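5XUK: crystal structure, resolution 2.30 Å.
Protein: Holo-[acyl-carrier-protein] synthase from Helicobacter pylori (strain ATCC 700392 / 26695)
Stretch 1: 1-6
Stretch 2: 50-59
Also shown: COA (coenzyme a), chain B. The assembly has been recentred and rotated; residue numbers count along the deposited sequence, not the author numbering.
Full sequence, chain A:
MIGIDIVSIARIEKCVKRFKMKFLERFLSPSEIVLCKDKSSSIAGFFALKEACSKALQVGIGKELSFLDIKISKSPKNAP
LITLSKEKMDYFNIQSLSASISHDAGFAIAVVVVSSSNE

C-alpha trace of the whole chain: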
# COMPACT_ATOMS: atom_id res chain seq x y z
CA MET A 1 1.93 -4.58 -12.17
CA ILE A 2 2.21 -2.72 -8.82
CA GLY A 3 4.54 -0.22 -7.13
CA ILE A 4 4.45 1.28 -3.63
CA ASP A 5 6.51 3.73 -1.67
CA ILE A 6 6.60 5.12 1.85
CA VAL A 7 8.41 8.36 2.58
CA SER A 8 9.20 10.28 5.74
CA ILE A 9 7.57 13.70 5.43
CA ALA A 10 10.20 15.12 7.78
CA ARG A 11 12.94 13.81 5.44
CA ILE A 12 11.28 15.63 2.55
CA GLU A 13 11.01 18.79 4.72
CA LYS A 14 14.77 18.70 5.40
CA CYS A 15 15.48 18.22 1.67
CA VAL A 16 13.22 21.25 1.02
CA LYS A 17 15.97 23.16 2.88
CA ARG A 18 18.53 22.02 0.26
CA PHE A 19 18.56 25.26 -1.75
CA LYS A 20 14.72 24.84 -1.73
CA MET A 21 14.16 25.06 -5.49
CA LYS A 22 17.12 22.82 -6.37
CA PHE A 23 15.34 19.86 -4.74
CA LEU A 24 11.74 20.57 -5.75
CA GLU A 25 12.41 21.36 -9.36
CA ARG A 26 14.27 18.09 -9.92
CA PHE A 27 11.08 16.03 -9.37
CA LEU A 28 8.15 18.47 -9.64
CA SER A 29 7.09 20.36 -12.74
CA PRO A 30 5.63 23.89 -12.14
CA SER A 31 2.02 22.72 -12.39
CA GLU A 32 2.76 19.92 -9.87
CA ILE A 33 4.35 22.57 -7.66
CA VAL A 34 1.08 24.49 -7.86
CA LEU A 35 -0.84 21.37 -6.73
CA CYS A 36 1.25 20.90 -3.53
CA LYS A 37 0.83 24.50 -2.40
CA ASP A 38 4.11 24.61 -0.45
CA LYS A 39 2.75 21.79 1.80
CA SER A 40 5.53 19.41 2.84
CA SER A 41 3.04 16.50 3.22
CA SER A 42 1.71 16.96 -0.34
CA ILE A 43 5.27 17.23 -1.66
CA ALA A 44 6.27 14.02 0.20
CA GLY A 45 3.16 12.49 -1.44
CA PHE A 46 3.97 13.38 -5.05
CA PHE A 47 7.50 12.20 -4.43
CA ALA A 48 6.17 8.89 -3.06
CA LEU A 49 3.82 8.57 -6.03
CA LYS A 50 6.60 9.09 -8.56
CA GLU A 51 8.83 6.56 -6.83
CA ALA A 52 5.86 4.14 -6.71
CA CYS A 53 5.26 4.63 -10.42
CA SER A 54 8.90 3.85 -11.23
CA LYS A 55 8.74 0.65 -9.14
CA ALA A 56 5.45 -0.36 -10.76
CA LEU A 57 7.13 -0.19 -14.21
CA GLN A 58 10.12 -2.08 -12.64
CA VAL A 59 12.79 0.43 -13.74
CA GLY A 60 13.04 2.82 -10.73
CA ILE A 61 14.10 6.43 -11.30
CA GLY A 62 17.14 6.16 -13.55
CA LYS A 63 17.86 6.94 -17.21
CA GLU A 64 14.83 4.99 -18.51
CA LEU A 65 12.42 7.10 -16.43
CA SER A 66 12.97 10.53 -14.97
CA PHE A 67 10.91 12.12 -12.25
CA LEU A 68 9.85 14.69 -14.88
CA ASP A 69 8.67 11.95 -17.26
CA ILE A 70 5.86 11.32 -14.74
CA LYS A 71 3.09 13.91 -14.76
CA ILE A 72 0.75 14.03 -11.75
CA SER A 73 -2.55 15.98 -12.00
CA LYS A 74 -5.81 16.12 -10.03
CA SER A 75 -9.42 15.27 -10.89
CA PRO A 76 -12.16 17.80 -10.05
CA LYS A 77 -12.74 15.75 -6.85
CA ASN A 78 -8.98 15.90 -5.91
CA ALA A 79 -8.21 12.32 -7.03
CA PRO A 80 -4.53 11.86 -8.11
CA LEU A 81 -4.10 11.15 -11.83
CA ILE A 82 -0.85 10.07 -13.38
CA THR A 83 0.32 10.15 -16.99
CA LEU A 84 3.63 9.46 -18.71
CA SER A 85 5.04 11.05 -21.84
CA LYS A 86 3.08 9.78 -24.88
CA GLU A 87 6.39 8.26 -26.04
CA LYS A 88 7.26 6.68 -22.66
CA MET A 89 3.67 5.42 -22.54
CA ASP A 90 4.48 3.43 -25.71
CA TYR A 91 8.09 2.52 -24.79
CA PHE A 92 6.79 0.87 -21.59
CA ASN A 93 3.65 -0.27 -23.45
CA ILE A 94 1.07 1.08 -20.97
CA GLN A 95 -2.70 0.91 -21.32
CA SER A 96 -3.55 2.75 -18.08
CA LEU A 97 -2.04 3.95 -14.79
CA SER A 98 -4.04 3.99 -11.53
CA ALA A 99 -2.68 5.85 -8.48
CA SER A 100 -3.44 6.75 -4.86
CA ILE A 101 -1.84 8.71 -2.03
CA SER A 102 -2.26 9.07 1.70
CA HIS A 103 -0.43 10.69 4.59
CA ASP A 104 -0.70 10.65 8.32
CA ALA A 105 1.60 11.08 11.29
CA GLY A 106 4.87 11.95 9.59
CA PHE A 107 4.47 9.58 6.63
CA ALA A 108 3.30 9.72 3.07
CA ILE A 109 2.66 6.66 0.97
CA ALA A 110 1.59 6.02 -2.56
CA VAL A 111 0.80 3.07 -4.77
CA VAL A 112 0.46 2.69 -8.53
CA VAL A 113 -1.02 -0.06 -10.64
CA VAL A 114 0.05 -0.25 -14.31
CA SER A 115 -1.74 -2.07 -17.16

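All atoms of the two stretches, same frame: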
# COMPACT_ATOMS: atom_id res chain seq x y z
N MET A 1 0.83 -4.53 -13.18
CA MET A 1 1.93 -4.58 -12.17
C MET A 1 1.73 -3.51 -11.09
O MET A 1 1.00 -2.56 -11.31
CB MET A 1 3.28 -4.37 -12.86
CG MET A 1 3.55 -5.28 -14.04
SD MET A 1 5.20 -5.00 -14.70
CE MET A 1 4.97 -3.49 -15.65
N ILE A 2 2.43 -3.64 -9.96
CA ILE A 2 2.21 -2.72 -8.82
C ILE A 2 3.50 -2.11 -8.30
O ILE A 2 4.56 -2.74 -8.35
CB ILE A 2 1.44 -3.42 -7.66
CG1 ILE A 2 0.90 -2.38 -6.67
CG2 ILE A 2 2.28 -4.48 -6.96
CD1 ILE A 2 -0.38 -2.82 -5.99
N GLY A 3 3.42 -0.86 -7.84
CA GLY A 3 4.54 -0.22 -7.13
C GLY A 3 4.03 0.53 -5.92
O GLY A 3 2.89 0.97 -5.92
N ILE A 4 4.87 0.67 -4.90
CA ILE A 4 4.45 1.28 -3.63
C ILE A 4 5.63 1.98 -3.08
O ILE A 4 6.75 1.61 -3.40
CB ILE A 4 3.92 0.22 -2.57
CG1 ILE A 4 3.19 0.89 -1.42
CG2 ILE A 4 5.03 -0.63 -1.97
CD1 ILE A 4 2.25 -0.04 -0.67
N ASP A 5 5.41 2.98 -2.26
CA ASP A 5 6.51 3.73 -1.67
C ASP A 5 6.06 4.42 -0.41
O ASP A 5 4.94 4.92 -0.33
CB ASP A 5 7.00 4.79 -2.67
CG ASP A 5 8.44 5.13 -2.49
OD1 ASP A 5 9.28 4.35 -2.97
OD2 ASP A 5 8.74 6.17 -1.87
N ILE A 6 6.93 4.48 0.58
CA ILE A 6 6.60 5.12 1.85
C ILE A 6 7.74 6.07 2.09
O ILE A 6 8.89 5.70 1.92
CB ILE A 6 6.46 4.11 3.02
CG1 ILE A 6 6.20 4.84 4.33
CG2 ILE A 6 7.69 3.23 3.15
CD1 ILE A 6 5.56 3.95 5.39
N LYS A 50 5.72 9.21 -7.41
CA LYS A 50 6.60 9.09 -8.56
C LYS A 50 7.53 7.90 -8.36
O LYS A 50 7.75 7.10 -9.25
CB LYS A 50 7.38 10.39 -8.76
CG LYS A 50 6.50 11.54 -9.24
CD LYS A 50 7.29 12.58 -10.03
CE LYS A 50 6.40 13.75 -10.47
NZ LYS A 50 6.96 14.55 -11.61
N GLU A 51 8.09 7.78 -7.17
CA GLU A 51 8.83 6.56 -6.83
C GLU A 51 7.99 5.31 -7.08
O GLU A 51 8.45 4.38 -7.72
CB GLU A 51 9.28 6.62 -5.39
CG GLU A 51 10.32 7.68 -5.10
CD GLU A 51 11.67 7.39 -5.75
OE1 GLU A 51 12.68 7.97 -5.28
OE2 GLU A 51 11.73 6.59 -6.70
N ALA A 52 6.73 5.31 -6.62
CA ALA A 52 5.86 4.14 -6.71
C ALA A 52 5.58 3.77 -8.15
O ALA A 52 5.42 2.59 -8.49
CB ALA A 52 4.55 4.40 -5.96
N CYS A 53 5.45 4.80 -8.98
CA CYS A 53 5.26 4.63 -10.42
C CYS A 53 6.48 3.98 -11.09
O CYS A 53 6.32 3.19 -12.03
CB CYS A 53 5.03 5.98 -11.10
SG CYS A 53 4.47 5.80 -12.80
N SER A 54 7.67 4.37 -10.64
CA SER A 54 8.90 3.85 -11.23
C SER A 54 9.10 2.40 -10.83
O SER A 54 9.56 1.60 -11.64
CB SER A 54 10.11 4.70 -10.85
OG SER A 54 10.41 4.73 -9.46
N LYS A 55 8.70 2.04 -9.61
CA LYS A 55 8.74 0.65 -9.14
C LYS A 55 7.69 -0.21 -9.82
O LYS A 55 7.92 -1.40 -10.05
CB LYS A 55 8.53 0.57 -7.64
CG LYS A 55 9.61 1.19 -6.78
CD LYS A 55 9.34 0.84 -5.33
CE LYS A 55 10.31 1.51 -4.41
NZ LYS A 55 9.89 1.27 -3.02
N ALA A 56 6.54 0.38 -10.13
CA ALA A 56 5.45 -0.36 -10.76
C ALA A 56 5.82 -0.78 -12.18
O ALA A 56 5.38 -1.83 -12.64
CB ALA A 56 4.16 0.46 -10.75
N LEU A 57 6.59 0.08 -12.87
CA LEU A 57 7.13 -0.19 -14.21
C LEU A 57 8.47 -0.96 -14.14
O LEU A 57 9.06 -1.27 -15.17
CB LEU A 57 7.37 1.13 -14.97
CG LEU A 57 6.19 2.06 -15.27
CD1 LEU A 57 6.68 3.40 -15.79
CD2 LEU A 57 5.22 1.44 -16.25
N GLN A 58 8.96 -1.21 -12.92
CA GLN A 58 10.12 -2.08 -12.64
C GLN A 58 11.49 -1.53 -13.07
O GLN A 58 12.50 -2.26 -13.07
CB GLN A 58 9.87 -3.49 -13.18
CG GLN A 58 8.58 -4.10 -12.63
CD GLN A 58 8.66 -5.60 -12.45
OE1 GLN A 58 8.65 -6.36 -13.42
NE2 GLN A 58 8.73 -6.04 -11.19
N VAL A 59 11.53 -0.23 -13.36
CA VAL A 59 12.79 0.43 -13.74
C VAL A 59 13.40 1.32 -12.63
O VAL A 59 14.61 1.58 -12.63
CB VAL A 59 12.62 1.21 -15.05
CG1 VAL A 59 11.62 2.35 -14.88
CG2 VAL A 59 13.96 1.74 -15.51
N1A COA B . 11.69 -1.92 -9.71
C2A COA B . 10.86 -2.21 -8.69
N3A COA B . 11.25 -2.15 -7.40
C4A COA B . 12.51 -1.82 -7.08
C5A COA B . 13.47 -1.49 -8.15
C6A COA B . 12.97 -1.56 -9.54
N6A COA B . 13.78 -1.27 -10.60
N7A COA B . 14.63 -1.20 -7.55
C8A COA B . 14.46 -1.31 -6.21
N9A COA B . 13.18 -1.69 -5.94
C1B COA B . 12.62 -1.95 -4.61
C2B COA B . 13.49 -2.98 -3.88
O2B COA B . 12.72 -4.07 -3.38
C3B COA B . 14.10 -2.23 -2.72
O3B COA B . 14.15 -2.97 -1.51
P3B COA B . 15.28 -4.10 -1.22
O7A COA B . 16.51 -3.61 -1.95
O8A COA B . 15.47 -4.07 0.27
O9A COA B . 14.62 -5.35 -1.79
C4B COA B . 13.16 -1.06 -2.57
O4B COA B . 12.65 -0.74 -3.87
C5B COA B . 13.82 0.13 -1.94
O5B COA B . 12.82 0.63 -1.07
P1A COA B . 12.62 2.17 -0.81
O1A COA B . 13.65 2.45 0.26
O2A COA B . 11.17 2.52 -0.60
O3A COA B . 12.98 2.75 -2.24
P2A COA B . 13.44 4.28 -2.40
O4A COA B . 12.22 5.19 -2.35
O5A COA B . 14.58 4.50 -1.43
O6A COA B . 14.03 4.20 -3.91
CBP COA B . 14.17 3.56 -6.27
CCP COA B . 13.69 3.18 -4.87
CDP COA B . 14.89 2.39 -6.92
CEP COA B . 12.96 3.91 -7.13
CAP COA B . 15.15 4.74 -6.15
OAP COA B . 16.45 4.25 -5.81
C9P COA B . 15.28 5.58 -7.39
O9P COA B . 15.38 5.06 -8.49
N8P COA B . 15.29 6.90 -7.18

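Strand 2-6 runs nearly antiparallel to helix 50-56: their N-to-C directions differ by 148° and their axes approach to 5.7 Å. Met 1, Asp 5 and Ala 56 have the largest areas covered by the other stretch (73, 68 and 60 Å²).

Asp 5 points its CA-to-CB bond toward the helix, and its carboxylate meets Lys 55 in a salt bridge, OD1 of Asp 5 lying 3.1 Å from NZ of Lys 55. NZ of Lys 55 also donates to O of Ile 4 at 3.2 Å and to O2A of coenzyme A at 3.0 Å, so one extended side chain (chi2 to chi4 all t) ties strand and cofactor to the helix.

Ala 56 packs against backbone. CB of Ala 56 lies 3.3 Å from N of Gly 3, and its CA makes a CA-H...O contact with O of Ile 2 (3.5 Å, 161° at H). Gly 3 CA makes a second such contact, 3.2 Å from O of Ala 52. An ideal CB on Gly 3 would fall 1.9 Å from that Ala 52 O and 2.4 Å from Ala 56 N, both clashes; the closeness here depends on the absent side chain.

Met 1 closes the contact near the helix C-terminus: its CB approaches O of Ala 56 to 3.3 Å, and its SD lies 3.9 Å from OE1 of Gln 58.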